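Side-chain contacts in endo-1,3-beta-glucanase, family GH16 (Zobellia galactanivorans, PDB 4CRQ), which probably hydrolyses internal beta-1,3-glucosidic bonds of laminarin, this chain being the catalytic family 16 module of a longer modular laminarinase: residues 5-10 / 75-80; 160-163 / 168-171; 114-119 / 194-199; 47-52 / 154-159. The protein carries 1 engineered substitution. All coordinates share one frame; numbering follows the deposited sequence.

Interaction 1 (5-10 / 75-80); sequences LVWQDE and KSFKYG. With CA (calcium ion), chain C.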
loop_
_atom_site.group_PDB
_atom_site.type_symbol
_atom_site.label_atom_id
_atom_site.label_comp_id
_atom_site.label_asym_id
_atom_site.label_seq_id
_atom_site.Cartn_x
_atom_site.Cartn_y
_atom_site.Cartn_z
ATOM N N LEU A 5 -1.180 -6.206 -20.358
ATOM C CA LEU A 5 -1.488 -6.768 -19.034
ATOM C C LEU A 5 -0.595 -7.985 -18.766
ATOM O O LEU A 5 -0.609 -8.927 -19.579
ATOM C CB LEU A 5 -2.965 -7.125 -18.924
ATOM C CG LEU A 5 -3.496 -7.509 -17.542
ATOM C CD1 LEU A 5 -3.427 -6.347 -16.530
ATOM C CD2 LEU A 5 -4.911 -8.028 -17.718
ATOM N N VAL A 6 0.162 -7.971 -17.665
ATOM C CA VAL A 6 1.027 -9.120 -17.295
ATOM C C VAL A 6 0.513 -9.876 -16.050
ATOM O O VAL A 6 0.824 -11.059 -15.874
ATOM C CB VAL A 6 2.552 -8.739 -17.161
ATOM C CG1 VAL A 6 3.126 -8.303 -18.510
ATOM C CG2 VAL A 6 2.809 -7.656 -16.115
ATOM N N TRP A 7 -0.266 -9.214 -15.192
ATOM C CA TRP A 7 -0.806 -9.861 -14.004
ATOM C C TRP A 7 -2.013 -9.112 -13.522
ATOM O O TRP A 7 -2.105 -7.871 -13.662
ATOM C CB TRP A 7 0.259 -9.918 -12.882
ATOM C CG TRP A 7 -0.264 -10.575 -11.640
ATOM C CD1 TRP A 7 -0.479 -11.939 -11.399
ATOM C CD2 TRP A 7 -0.706 -9.890 -10.418
ATOM N NE1 TRP A 7 -1.004 -12.139 -10.141
ATOM C CE2 TRP A 7 -1.158 -10.942 -9.490
ATOM C CE3 TRP A 7 -0.767 -8.533 -10.001
ATOM C CZ2 TRP A 7 -1.647 -10.636 -8.193
ATOM C CZ3 TRP A 7 -1.262 -8.244 -8.699
ATOM C CH2 TRP A 7 -1.681 -9.263 -7.819
ATOM N N GLN A 8 -2.946 -9.843 -12.913
ATOM C CA GLN A 8 -4.115 -9.231 -12.293
ATOM C C GLN A 8 -4.685 -10.103 -11.211
ATOM O O GLN A 8 -4.491 -11.326 -11.230
ATOM C CB GLN A 8 -5.228 -8.968 -13.331
ATOM C CG GLN A 8 -5.765 -10.282 -13.939
ATOM C CD GLN A 8 -6.548 -10.189 -15.224
ATOM O OE1 GLN A 8 -6.274 -10.969 -16.139
ATOM N NE2 GLN A 8 -7.505 -9.272 -15.318
ATOM N N ASP A 9 -5.414 -9.467 -10.300
ATOM C CA ASP A 9 -6.292 -10.193 -9.400
ATOM C C ASP A 9 -7.585 -9.384 -9.449
ATOM O O ASP A 9 -7.606 -8.236 -8.987
ATOM C CB ASP A 9 -5.784 -10.346 -7.950
ATOM C CG ASP A 9 -6.581 -11.420 -7.190
ATOM O OD1 ASP A 9 -7.757 -11.701 -7.580
ATOM O OD2 ASP A 9 -6.048 -11.990 -6.229
ATOM N N GLU A 10 -8.642 -9.962 -10.025
ATOM C CA GLU A 10 -9.963 -9.316 -10.173
ATOM C C GLU A 10 -10.896 -9.595 -8.983
ATOM O O GLU A 10 -11.981 -9.012 -8.918
ATOM C CB GLU A 10 -10.653 -9.799 -11.462
ATOM C CG GLU A 10 -9.857 -9.509 -12.733
ATOM C CD GLU A 10 -9.627 -8.024 -12.993
ATOM O OE1 GLU A 10 -10.601 -7.239 -12.859
ATOM O OE2 GLU A 10 -8.490 -7.640 -13.346
ATOM N N LYS A 75 4.664 -13.124 -6.650
ATOM C CA LYS A 75 4.573 -12.270 -7.817
ATOM C C LYS A 75 5.368 -11.018 -7.569
ATOM O O LYS A 75 5.150 -10.359 -6.560
ATOM C CB LYS A 75 3.086 -11.995 -8.106
ATOM C CG LYS A 75 2.729 -11.550 -9.492
ATOM C CD LYS A 75 3.093 -12.466 -10.649
ATOM C CE LYS A 75 2.466 -13.851 -10.685
ATOM N NZ LYS A 75 2.719 -14.395 -12.065
ATOM N N SER A 76 6.299 -10.697 -8.465
ATOM C CA SER A 76 7.084 -9.463 -8.294
ATOM C C SER A 76 7.406 -8.927 -9.687
ATOM O O SER A 76 7.394 -9.687 -10.698
ATOM C CB SER A 76 8.343 -9.663 -7.426
ATOM O OG SER A 76 9.168 -10.657 -7.997
ATOM N N PHE A 77 7.672 -7.622 -9.721
ATOM C CA PHE A 77 7.781 -6.861 -10.967
ATOM C C PHE A 77 8.933 -5.928 -10.940
ATOM O O PHE A 77 9.177 -5.293 -9.910
ATOM C CB PHE A 77 6.465 -6.036 -11.200
ATOM C CG PHE A 77 5.230 -6.882 -11.084
ATOM C CD1 PHE A 77 4.793 -7.696 -12.178
ATOM C CD2 PHE A 77 4.524 -6.947 -9.857
ATOM C CE1 PHE A 77 3.659 -8.496 -12.046
ATOM C CE2 PHE A 77 3.395 -7.763 -9.729
ATOM C CZ PHE A 77 2.969 -8.540 -10.819
ATOM N N LYS A 78 9.622 -5.834 -12.078
ATOM C CA LYS A 78 10.642 -4.801 -12.287
ATOM C C LYS A 78 10.088 -3.897 -13.381
ATOM O O LYS A 78 10.056 -4.276 -14.539
ATOM C CB LYS A 78 12.003 -5.389 -12.646
ATOM C CG LYS A 78 13.083 -4.345 -12.887
ATOM C CD LYS A 78 14.389 -5.053 -13.216
ATOM C CE LYS A 78 15.377 -4.109 -13.849
ATOM N NZ LYS A 78 16.744 -4.688 -13.835
ATOM N N TYR A 79 9.643 -2.695 -12.987
ATOM C CA TYR A 79 8.982 -1.682 -13.852
ATOM C C TYR A 79 7.534 -2.078 -14.142
ATOM O O TYR A 79 7.169 -3.245 -14.021
ATOM C CB TYR A 79 9.729 -1.379 -15.173
ATOM C CG TYR A 79 11.219 -1.212 -15.007
ATOM C CD1 TYR A 79 11.752 -0.375 -13.992
ATOM C CD2 TYR A 79 12.103 -1.871 -15.872
ATOM C CE1 TYR A 79 13.122 -0.229 -13.836
ATOM C CE2 TYR A 79 13.472 -1.724 -15.730
ATOM C CZ TYR A 79 13.969 -0.906 -14.719
ATOM O OH TYR A 79 15.310 -0.805 -14.626
ATOM N N GLY A 80 6.729 -1.086 -14.507
ATOM C CA GLY A 80 5.375 -1.298 -14.965
ATOM C C GLY A 80 4.409 -0.222 -14.585
ATOM O O GLY A 80 4.781 0.751 -13.913
HETATM CA CA CA C . -13.417 -7.195 -9.139
HETATM O O HOH W 1 2.582 -12.581 -14.525
HETATM O O HOH W 2 -12.729 -6.726 -11.320
HETATM O O HOH W 3 -14.614 -9.290 -10.055
HETATM O O HOH W 4 -15.791 -6.898 -9.973
#
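Lys-75 lies over one face of the Trp-7 indole in a CH-pi contact, where strand 4-9 of the GH16 beta-jelly roll meets the loop leading into strand 80-87. Its CG sits 3.7 Å from the centroid of the five-membered ring and only 5° off the ring normal. The lysine chain bends at chi2 and again at chi3, which keeps its methylenes along the ring until CE is 3.6 Å from Trp-7 CD1. Phe-77 comes to the base of the same side chain: its CZ is 3.7 Å from Trp-7 CB, which lies at the edge of the phenyl ring, and the two rings are inclined at 45°. Val-6 CG2 adds a looser apolar contact.

One layer out, the indole NE1 is hydrogen-bonded to Asp-18. Val-6 and Trp-7 both face Val-229 in a classic beta bulge, and Val-229 also touches Phe-77, so strand 220-231 backs both sides of the contact. Further along, the carbonyl of Glu-10 binds the calcium ion while its carboxylate accepts a bond from Gln-8. At the solvent side, one water donates to Val-6 O at 2.7 Å and accepts from Lys-75 NZ at 3.1 Å.

Interaction 2 (160-163 / 168-171); sequences SVEW and IKWF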
loop_
_atom_site.group_PDB
_atom_site.type_symbol
_atom_site.label_atom_id
_atom_site.label_comp_id
_atom_site.label_asym_id
_atom_site.label_seq_id
_atom_site.Cartn_x
_atom_site.Cartn_y
_atom_site.Cartn_z
ATOM N N SER A 160 -2.514 4.662 -9.272
ATOM C CA SER A 160 -1.485 3.957 -10.034
ATOM C C SER A 160 -0.142 4.661 -9.957
ATOM O O SER A 160 -0.068 5.854 -9.622
ATOM C CB SER A 160 -1.919 3.837 -11.514
ATOM O OG SER A 160 -1.983 5.129 -12.101
ATOM N N VAL A 161 0.903 3.905 -10.278
ATOM C CA VAL A 161 2.208 4.467 -10.552
ATOM C C VAL A 161 2.666 3.958 -11.890
ATOM O O VAL A 161 2.370 2.801 -12.220
ATOM C CB VAL A 161 3.300 4.128 -9.491
ATOM C CG1 VAL A 161 3.035 4.885 -8.210
ATOM C CG2 VAL A 161 3.465 2.601 -9.291
ATOM N N GLU A 162 3.361 4.793 -12.654
ATOM C CA GLU A 162 4.097 4.331 -13.843
ATOM C C GLU A 162 5.573 4.388 -13.461
ATOM O O GLU A 162 6.095 5.459 -13.119
ATOM C CB GLU A 162 3.832 5.179 -15.071
ATOM C CG GLU A 162 2.475 4.940 -15.686
ATOM C CD GLU A 162 2.160 5.863 -16.851
ATOM O OE1 GLU A 162 2.961 6.764 -17.205
ATOM O OE2 GLU A 162 1.072 5.683 -17.418
ATOM N N TRP A 163 6.226 3.229 -13.514
ATOM C CA TRP A 163 7.598 3.063 -13.089
ATOM C C TRP A 163 8.438 2.534 -14.214
ATOM O O TRP A 163 8.141 1.470 -14.706
ATOM C CB TRP A 163 7.551 2.121 -11.889
ATOM C CG TRP A 163 8.831 1.513 -11.376
ATOM C CD1 TRP A 163 10.121 2.067 -11.356
ATOM C CD2 TRP A 163 8.961 0.208 -10.756
ATOM N NE1 TRP A 163 11.019 1.199 -10.785
ATOM C CE2 TRP A 163 10.384 0.053 -10.402
ATOM C CE3 TRP A 163 8.067 -0.834 -10.465
ATOM C CZ2 TRP A 163 10.870 -1.100 -9.787
ATOM C CZ3 TRP A 163 8.571 -1.994 -9.849
ATOM C CH2 TRP A 163 9.947 -2.120 -9.518
ATOM N N ILE A 168 9.554 7.427 -11.536
ATOM C CA ILE A 168 8.286 6.861 -11.024
ATOM C C ILE A 168 7.342 8.053 -11.079
ATOM O O ILE A 168 7.697 9.155 -10.616
ATOM C CB ILE A 168 8.382 6.262 -9.611
ATOM C CG1 ILE A 168 9.395 5.110 -9.603
ATOM C CG2 ILE A 168 7.005 5.796 -9.093
ATOM C CD1 ILE A 168 9.888 4.684 -8.228
ATOM N N LYS A 169 6.152 7.827 -11.622
ATOM C CA LYS A 169 5.106 8.847 -11.684
ATOM C C LYS A 169 3.884 8.297 -10.962
ATOM O O LYS A 169 3.575 7.107 -11.116
ATOM C CB LYS A 169 4.768 9.206 -13.139
ATOM C CG LYS A 169 5.922 9.777 -13.974
ATOM C CD LYS A 169 5.488 9.827 -15.432
ATOM C CE LYS A 169 6.646 9.938 -16.420
ATOM N NZ LYS A 169 6.924 11.326 -16.824
ATOM N N TRP A 170 3.181 9.148 -10.204
ATOM C CA TRP A 170 1.950 8.766 -9.497
ATOM C C TRP A 170 0.749 9.440 -10.104
ATOM O O TRP A 170 0.837 10.590 -10.580
ATOM C CB TRP A 170 2.000 9.174 -8.024
ATOM C CG TRP A 170 2.945 8.400 -7.152
ATOM C CD1 TRP A 170 2.633 7.389 -6.248
ATOM C CD2 TRP A 170 4.400 8.559 -7.068
ATOM N NE1 TRP A 170 3.756 6.916 -5.636
ATOM C CE2 TRP A 170 4.860 7.577 -6.078
ATOM C CE3 TRP A 170 5.345 9.392 -7.694
ATOM C CZ2 TRP A 170 6.208 7.444 -5.736
ATOM C CZ3 TRP A 170 6.698 9.252 -7.341
ATOM C CH2 TRP A 170 7.117 8.295 -6.386
ATOM N N PHE A 171 -0.387 8.738 -10.051
ATOM C CA PHE A 171 -1.652 9.201 -10.612
ATOM C C PHE A 171 -2.827 8.799 -9.743
ATOM O O PHE A 171 -2.787 7.742 -9.092
ATOM C CB PHE A 171 -1.898 8.564 -11.994
ATOM C CG PHE A 171 -0.743 8.713 -12.978
ATOM C CD1 PHE A 171 0.332 7.798 -12.963
ATOM C CD2 PHE A 171 -0.719 9.754 -13.922
ATOM C CE1 PHE A 171 1.397 7.919 -13.865
ATOM C CE2 PHE A 171 0.352 9.881 -14.829
ATOM C CZ PHE A 171 1.407 8.967 -14.801
#
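Val-161 and Trp-170 make the tightest side-chain contact between these two antiparallel strands. Among the apolar and aromatic contacts, Val-161 CG1 sits over one indole face, 3.5 Å from the centroid of the five-membered ring and 24° off its normal, and approaches Trp-170 CD1 to 3.2 Å. The two side chains lie side by side and point the same way. Ile-168 CG2 covers part of the same face. Next along, Ile-168 CG1 packs against Trp-163 CD1 at 3.6 Å, again with both side chains running in one direction. On the other side of the sheet, the extended Glu-162 chain crosses Phe-171, with OE1 3.6 Å from CZ and the carboxylate and ring planes 55° apart, while Ser-160 OG rests against Phe-171 CB.

Backbone hydrogen bonds supply the register. Ser-160 pairs with Phe-171 and Glu-162 with Lys-169, each through two reciprocal N-H...O bonds; Val-161/Trp-170 and Trp-163/Ile-168 are the non-hydrogen-bonded pairs between and beyond them.

The buried indole nitrogens are satisfied outside the hairpin: Trp-170 NE1 by Asp-117 O and Trp-163 NE1 by Phe-192 O. Ile-118 and Ile-132, from the opposing layer, also reach the apolar side.

The segment axes pass 4.5 Å apart at 161°, and this antiparallel pairing, with the short connection between the strands, makes a beta hairpin of strands 156-163 and 167-172, whose tryptophan-bearing face is turned into the interior of the GH16 beta-sandwich.

Interaction 3 (114-119 / 194-199); sequences GEIDIM and NEFFIL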
loop_
_atom_site.group_PDB
_atom_site.type_symbol
_atom_site.label_atom_id
_atom_site.label_comp_id
_atom_site.label_asym_id
_atom_site.label_seq_id
_atom_site.Cartn_x
_atom_site.Cartn_y
_atom_site.Cartn_z
ATOM N N GLY A 114 13.968 -0.417 -0.679
ATOM C CA GLY A 114 13.129 0.532 -1.415
ATOM C C GLY A 114 11.659 0.236 -1.158
ATOM O O GLY A 114 11.249 -0.915 -0.932
ATOM N N GLU A 115 10.861 1.292 -1.190
ATOM C CA GLU A 115 9.432 1.206 -1.000
ATOM C C GLU A 115 8.748 2.202 -1.910
ATOM O O GLU A 115 9.147 3.363 -1.971
ATOM C CB GLU A 115 9.087 1.517 0.456
ATOM C CG GLU A 115 7.583 1.498 0.799
ATOM C CD GLU A 115 7.269 1.895 2.243
ATOM O OE1 GLU A 115 8.143 1.800 3.133
ATOM O OE2 GLU A 115 6.129 2.314 2.535
ATOM N N ILE A 116 7.700 1.758 -2.594
ATOM C CA ILE A 116 6.879 2.635 -3.436
ATOM C C ILE A 116 5.480 2.612 -2.839
ATOM O O ILE A 116 4.805 1.583 -2.895
ATOM C CB ILE A 116 6.819 2.207 -4.931
ATOM C CG1 ILE A 116 8.236 2.019 -5.528
ATOM C CG2 ILE A 116 5.976 3.227 -5.754
ATOM C CD1 ILE A 116 8.242 1.424 -6.935
ATOM N N ASP A 117 5.062 3.735 -2.252
ATOM C CA ASP A 117 3.697 3.880 -1.746
ATOM C C ASP A 117 2.856 4.469 -2.877
ATOM O O ASP A 117 2.995 5.648 -3.205
ATOM C CB ASP A 117 3.658 4.767 -0.489
ATOM C CG ASP A 117 4.534 4.225 0.630
ATOM O OD1 ASP A 117 4.547 2.996 0.839
ATOM O OD2 ASP A 117 5.213 5.010 1.320
ATOM N N ILE A 118 1.994 3.631 -3.473
ATOM C CA ILE A 118 1.168 4.048 -4.619
ATOM C C ILE A 118 0.022 4.932 -4.117
ATOM O O ILE A 118 -0.263 5.999 -4.683
ATOM C CB ILE A 118 0.669 2.823 -5.418
ATOM C CG1 ILE A 118 1.893 2.017 -5.873
ATOM C CG2 ILE A 118 -0.223 3.280 -6.579
ATOM C CD1 ILE A 118 1.520 0.710 -6.524
ATOM N N MET A 119 -0.634 4.476 -3.049
ATOM C CA MET A 119 -1.677 5.251 -2.405
ATOM C C MET A 119 -1.566 5.031 -0.901
ATOM O O MET A 119 -1.439 3.883 -0.466
ATOM C CB MET A 119 -3.072 4.806 -2.904
ATOM C CG MET A 119 -4.271 5.539 -2.254
ATOM S SD MET A 119 -4.678 5.075 -0.545
ATOM C CE MET A 119 -5.141 3.341 -0.717
ATOM N N ASN A 194 15.264 -2.829 -9.274
ATOM C CA ASN A 194 15.111 -4.231 -8.888
ATOM C C ASN A 194 13.636 -4.647 -8.882
ATOM O O ASN A 194 12.751 -3.797 -9.100
ATOM C CB ASN A 194 15.751 -4.451 -7.510
ATOM C CG ASN A 194 17.268 -4.200 -7.482
ATOM O OD1 ASN A 194 17.803 -3.647 -6.505
ATOM N ND2 ASN A 194 17.968 -4.617 -8.534
ATOM N N GLU A 195 13.368 -5.935 -8.632
ATOM C CA GLU A 195 11.990 -6.433 -8.559
ATOM C C GLU A 195 11.355 -6.090 -7.210
ATOM O O GLU A 195 12.004 -6.178 -6.162
ATOM C CB GLU A 195 11.890 -7.943 -8.802
ATOM C CG GLU A 195 12.237 -8.327 -10.223
ATOM C CD GLU A 195 11.726 -9.687 -10.643
ATOM O OE1 GLU A 195 10.875 -10.290 -9.971
ATOM O OE2 GLU A 195 12.174 -10.171 -11.685
ATOM N N PHE A 196 10.082 -5.704 -7.258
ATOM C CA PHE A 196 9.290 -5.343 -6.075
ATOM C C PHE A 196 8.008 -6.172 -6.017
ATOM O O PHE A 196 7.430 -6.469 -7.067
ATOM C CB PHE A 196 8.876 -3.841 -6.099
ATOM C CG PHE A 196 9.971 -2.840 -5.715
ATOM C CD1 PHE A 196 11.226 -2.800 -6.353
ATOM C CD2 PHE A 196 9.703 -1.893 -4.713
ATOM C CE1 PHE A 196 12.182 -1.860 -5.960
ATOM C CE2 PHE A 196 10.645 -0.953 -4.323
ATOM C CZ PHE A 196 11.894 -0.930 -4.945
ATOM N N PHE A 197 7.544 -6.537 -4.821
ATOM C CA PHE A 197 6.252 -7.223 -4.647
ATOM C C PHE A 197 5.206 -6.189 -4.162
ATOM O O PHE A 197 5.573 -5.076 -3.725
ATOM C CB PHE A 197 6.353 -8.444 -3.715
ATOM C CG PHE A 197 6.844 -8.133 -2.312
ATOM C CD1 PHE A 197 5.935 -7.768 -1.282
ATOM C CD2 PHE A 197 8.224 -8.223 -1.994
ATOM C CE1 PHE A 197 6.387 -7.500 0.019
ATOM C CE2 PHE A 197 8.682 -7.942 -0.688
ATOM C CZ PHE A 197 7.757 -7.583 0.314
ATOM N N ILE A 198 3.920 -6.538 -4.228
ATOM C CA ILE A 198 2.811 -5.629 -3.890
ATOM C C ILE A 198 2.210 -5.941 -2.504
ATOM O O ILE A 198 2.166 -7.145 -2.113
ATOM C CB ILE A 198 1.724 -5.752 -4.981
ATOM C CG1 ILE A 198 2.273 -5.247 -6.329
ATOM C CG2 ILE A 198 0.443 -4.949 -4.628
ATOM C CD1 ILE A 198 1.423 -5.583 -7.560
ATOM N N LEU A 199 1.737 -4.897 -1.806
ATOM C CA LEU A 199 1.042 -5.039 -0.520
ATOM C C LEU A 199 -0.231 -4.216 -0.515
ATOM O O LEU A 199 -0.313 -3.145 -1.152
ATOM C CB LEU A 199 1.921 -4.547 0.657
ATOM C CG LEU A 199 3.314 -5.195 0.807
ATOM C CD1 LEU A 199 4.388 -4.344 0.147
ATOM C CD2 LEU A 199 3.677 -5.380 2.272
#
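The Phe-196 ring carries Ile-116 CD1 over one face and has Glu-115 N at its edge, near the ring plane. Its corner atom CE2 does most of the touching, 4.0 Å from Ile-116 CG1 and 3.4 Å from Gly-114 O, the carbonyl approaching obliquely. Because Gly-114 has no side chain, Phe-196 CZ can come within 4.0 Å of its CA. The isoleucine and the phenylalanine cross at about a right angle, and Trp-163 adds an edge-to-face contact with the same phenyl ring.

The two segments are not paired as strands. The CA atoms of Glu-115 and Phe-196 stay 8.3 Å apart, and strand 94-102, antiparallel to both, runs between them. Residues 114-119 carry the start of the GH16 signature Glu-x-Asp, and Ile-118 and Met-119 form a classic beta bulge opposite Phe-98, as in laminarinase-type members. In relatives the acidic residues of this signature belong to the active site.

No hydrogen bond links the segments; the phenyl ring packs by van der Waals contact on an isoleucine side chain and on the backbone at Gly-114 and Glu-115. Glu-115 leaves its backbone away from the phenyl side, its OE1 bonded to Trp-110 NE1, whereas Ile-116 points toward Phe-196: this strand keeps its acidic groups and its hydrocarbon on opposite faces.

Interaction 4 (47-52 / 154-159); sequences NGNLVI and GQYHIY. With CA (calcium ion), chain C.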
loop_
_atom_site.group_PDB
_atom_site.type_symbol
_atom_site.label_atom_id
_atom_site.label_comp_id
_atom_site.label_asym_id
_atom_site.label_seq_id
_atom_site.Cartn_x
_atom_site.Cartn_y
_atom_site.Cartn_z
ATOM N N ASN A 47 -19.021 -9.532 -3.648
ATOM C CA ASN A 47 -19.473 -8.836 -4.881
ATOM C C ASN A 47 -18.328 -8.360 -5.781
ATOM O O ASN A 47 -18.302 -7.196 -6.223
ATOM C CB ASN A 47 -20.417 -7.661 -4.518
ATOM C CG ASN A 47 -21.613 -8.100 -3.688
ATOM O OD1 ASN A 47 -22.257 -9.111 -3.980
ATOM N ND2 ASN A 47 -21.910 -7.342 -2.645
ATOM N N GLY A 48 -17.373 -9.256 -6.031
ATOM C CA GLY A 48 -16.239 -8.937 -6.902
ATOM C C GLY A 48 -15.180 -8.010 -6.333
ATOM O O GLY A 48 -14.347 -7.504 -7.091
ATOM N N ASN A 49 -15.194 -7.778 -5.024
ATOM C CA ASN A 49 -14.192 -6.948 -4.409
ATOM C C ASN A 49 -13.479 -7.708 -3.307
ATOM O O ASN A 49 -14.134 -8.475 -2.550
ATOM C CB ASN A 49 -14.823 -5.724 -3.694
ATOM C CG ASN A 49 -15.369 -4.687 -4.643
ATOM O OD1 ASN A 49 -14.713 -3.705 -4.916
ATOM N ND2 ASN A 49 -16.563 -4.908 -5.161
ATOM N N LEU A 50 -12.176 -7.471 -3.185
ATOM C CA LEU A 50 -11.495 -7.751 -1.926
ATOM C C LEU A 50 -12.025 -6.752 -0.883
ATOM O O LEU A 50 -12.127 -5.546 -1.146
ATOM C CB LEU A 50 -9.979 -7.572 -2.062
ATOM C CG LEU A 50 -9.115 -7.565 -0.790
ATOM C CD1 LEU A 50 -9.150 -8.954 -0.164
ATOM C CD2 LEU A 50 -7.696 -7.096 -1.100
ATOM N N VAL A 51 -12.373 -7.267 0.292
ATOM C CA VAL A 51 -12.825 -6.414 1.396
ATOM C C VAL A 51 -11.837 -6.623 2.525
ATOM O O VAL A 51 -11.739 -7.740 3.053
ATOM C CB VAL A 51 -14.278 -6.748 1.847
ATOM C CG1 VAL A 51 -14.753 -5.791 2.945
ATOM C CG2 VAL A 51 -15.231 -6.750 0.643
ATOM N N ILE A 52 -11.106 -5.563 2.905
ATOM C CA ILE A 52 -10.273 -5.596 4.125
ATOM C C ILE A 52 -11.067 -4.822 5.171
ATOM O O ILE A 52 -11.380 -3.612 4.993
ATOM C CB ILE A 52 -8.872 -4.996 3.917
ATOM C CG1 ILE A 52 -8.031 -5.883 2.967
ATOM C CG2 ILE A 52 -8.173 -4.710 5.278
ATOM C CD1 ILE A 52 -6.709 -5.258 2.555
ATOM N N GLY A 154 -14.446 7.826 -0.590
ATOM C CA GLY A 154 -15.408 6.716 -0.410
ATOM C C GLY A 154 -15.980 6.154 -1.703
ATOM O O GLY A 154 -16.560 5.038 -1.690
ATOM N N GLN A 155 -15.867 6.925 -2.792
ATOM C CA GLN A 155 -16.174 6.393 -4.113
ATOM C C GLN A 155 -14.964 5.616 -4.623
ATOM O O GLN A 155 -13.847 5.752 -4.065
ATOM C CB GLN A 155 -16.430 7.539 -5.082
ATOM C CG GLN A 155 -17.682 8.347 -4.754
ATOM C CD GLN A 155 -17.756 9.660 -5.531
ATOM O OE1 GLN A 155 -16.854 9.974 -6.309
ATOM N NE2 GLN A 155 -18.832 10.449 -5.310
ATOM N N TYR A 156 -15.165 4.801 -5.685
ATOM C CA TYR A 156 -14.000 4.180 -6.332
ATOM C C TYR A 156 -13.142 5.239 -7.048
ATOM O O TYR A 156 -13.670 6.183 -7.653
ATOM C CB TYR A 156 -14.381 3.107 -7.344
ATOM C CG TYR A 156 -14.858 1.856 -6.660
ATOM C CD1 TYR A 156 -13.939 0.894 -6.177
ATOM C CD2 TYR A 156 -16.238 1.618 -6.489
ATOM C CE1 TYR A 156 -14.380 -0.265 -5.539
ATOM C CE2 TYR A 156 -16.697 0.473 -5.860
ATOM C CZ TYR A 156 -15.787 -0.480 -5.390
ATOM O OH TYR A 156 -16.317 -1.612 -4.785
ATOM N N HIS A 157 -11.821 5.052 -6.961
ATOM C CA HIS A 157 -10.843 5.804 -7.747
ATOM C C HIS A 157 -9.784 4.857 -8.231
ATOM O O HIS A 157 -9.598 3.776 -7.648
ATOM C CB HIS A 157 -10.217 6.925 -6.931
ATOM C CG HIS A 157 -11.214 7.979 -6.514
ATOM N ND1 HIS A 157 -11.542 9.030 -7.308
ATOM C CD2 HIS A 157 -11.978 8.106 -5.358
ATOM C CE1 HIS A 157 -12.469 9.796 -6.673
ATOM N NE2 HIS A 157 -12.734 9.234 -5.491
ATOM N N ILE A 158 -9.070 5.247 -9.281
ATOM C CA ILE A 158 -7.944 4.452 -9.789
ATOM C C ILE A 158 -6.652 5.052 -9.218
ATOM O O ILE A 158 -6.365 6.242 -9.436
ATOM C CB ILE A 158 -7.860 4.474 -11.328
ATOM C CG1 ILE A 158 -9.238 4.159 -11.981
ATOM C CG2 ILE A 158 -6.722 3.554 -11.817
ATOM C CD1 ILE A 158 -9.870 2.797 -11.665
ATOM N N TYR A 159 -5.877 4.229 -8.493
ATOM C CA TYR A 159 -4.588 4.680 -7.947
ATOM C C TYR A 159 -3.493 3.947 -8.684
ATOM O O TYR A 159 -3.529 2.706 -8.727
ATOM C CB TYR A 159 -4.515 4.373 -6.465
ATOM C CG TYR A 159 -5.600 5.099 -5.696
ATOM C CD1 TYR A 159 -5.429 6.450 -5.335
ATOM C CD2 TYR A 159 -6.810 4.450 -5.339
ATOM C CE1 TYR A 159 -6.417 7.126 -4.645
ATOM C CE2 TYR A 159 -7.814 5.134 -4.629
ATOM C CZ TYR A 159 -7.614 6.478 -4.278
ATOM O OH TYR A 159 -8.551 7.214 -3.574
HETATM CA CA CA C . -13.417 -7.195 -9.139
HETATM O O HOH W 3 -14.614 -9.290 -10.055
HETATM O O HOH W 2 -12.729 -6.726 -11.320
HETATM O O HOH W 4 -15.791 -6.898 -9.973
#
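Tyr-156 and Asn-49 meet through a side-chain hydrogen bond, the phenol donating from OH to Asn-49 OD1 at 2.6 Å. The approach is strongly bent: the C=O...O angle is 108°, and the hydroxyl stands above the carbonyl plane, 42° out of it. Relative to the tyrosine ring, OD1 lies at the edge, close to the ring plane and 3.4 Å from CZ. The side chains arrive from opposite directions, with the amide and ring planes 27° apart.

Within segment 47-52, Asn-49 ND2 gives a weak bond to Asn-47 O. With this weak bond at ND2 and the phenol at OD1, the rotation of the amide is probably restrained.

The CA atoms of Asn-49 and Tyr-156 are 11.3 Å apart, so the gap is spanned by the two side chains, the tyrosine supplying most of the reach. In this GH16 jelly roll, strands 220-231 and 80-87 lie between strands 49-59 and 156-163, and the contact bridges over them. Leu-223 and Ala-87, one from each intervening strand, touch the tyrosine, and Arg-85 makes a cation-pi contact with it.

Metal coordination dominates the neighbouring turn. Gly-48, with positive phi, turns its carbonyl to the calcium ion, Gly-48 O lying 2.3 Å from the metal. Glu-10 O, Asp-225 O and three waters are further ligands. Asn-49 follows Gly-48 directly in the chain, and its side chain also touches Asp-225, about 4 Å between the two side chains. At the other end of the contact, a bound magnesium ion lies about 4 Å from the Tyr-156 side chain.

Interactions 1, 2 and 3 meet around Trp-163: its backbone N bonds to Gly-80 O of interaction 1 at 2.9 Å, and its CH2 lies 3.5 Å from Phe-196 CD1 of interaction 3. Interaction 1 is also joined to interaction 3 by Phe-77 O and Phe-196 N, 2.8 Å apart. Trp-170 NE1 reaches Asp-117 O at 2.8 Å, linking the hairpin of interaction 2 to the signature strand near the probable active site. Interaction 4 continues the first strand of that hairpin, and its Tyr-159 packs on Met-119. Interactions 1 and 4, with centres about 18 Å apart, share the calcium ion and its three waters.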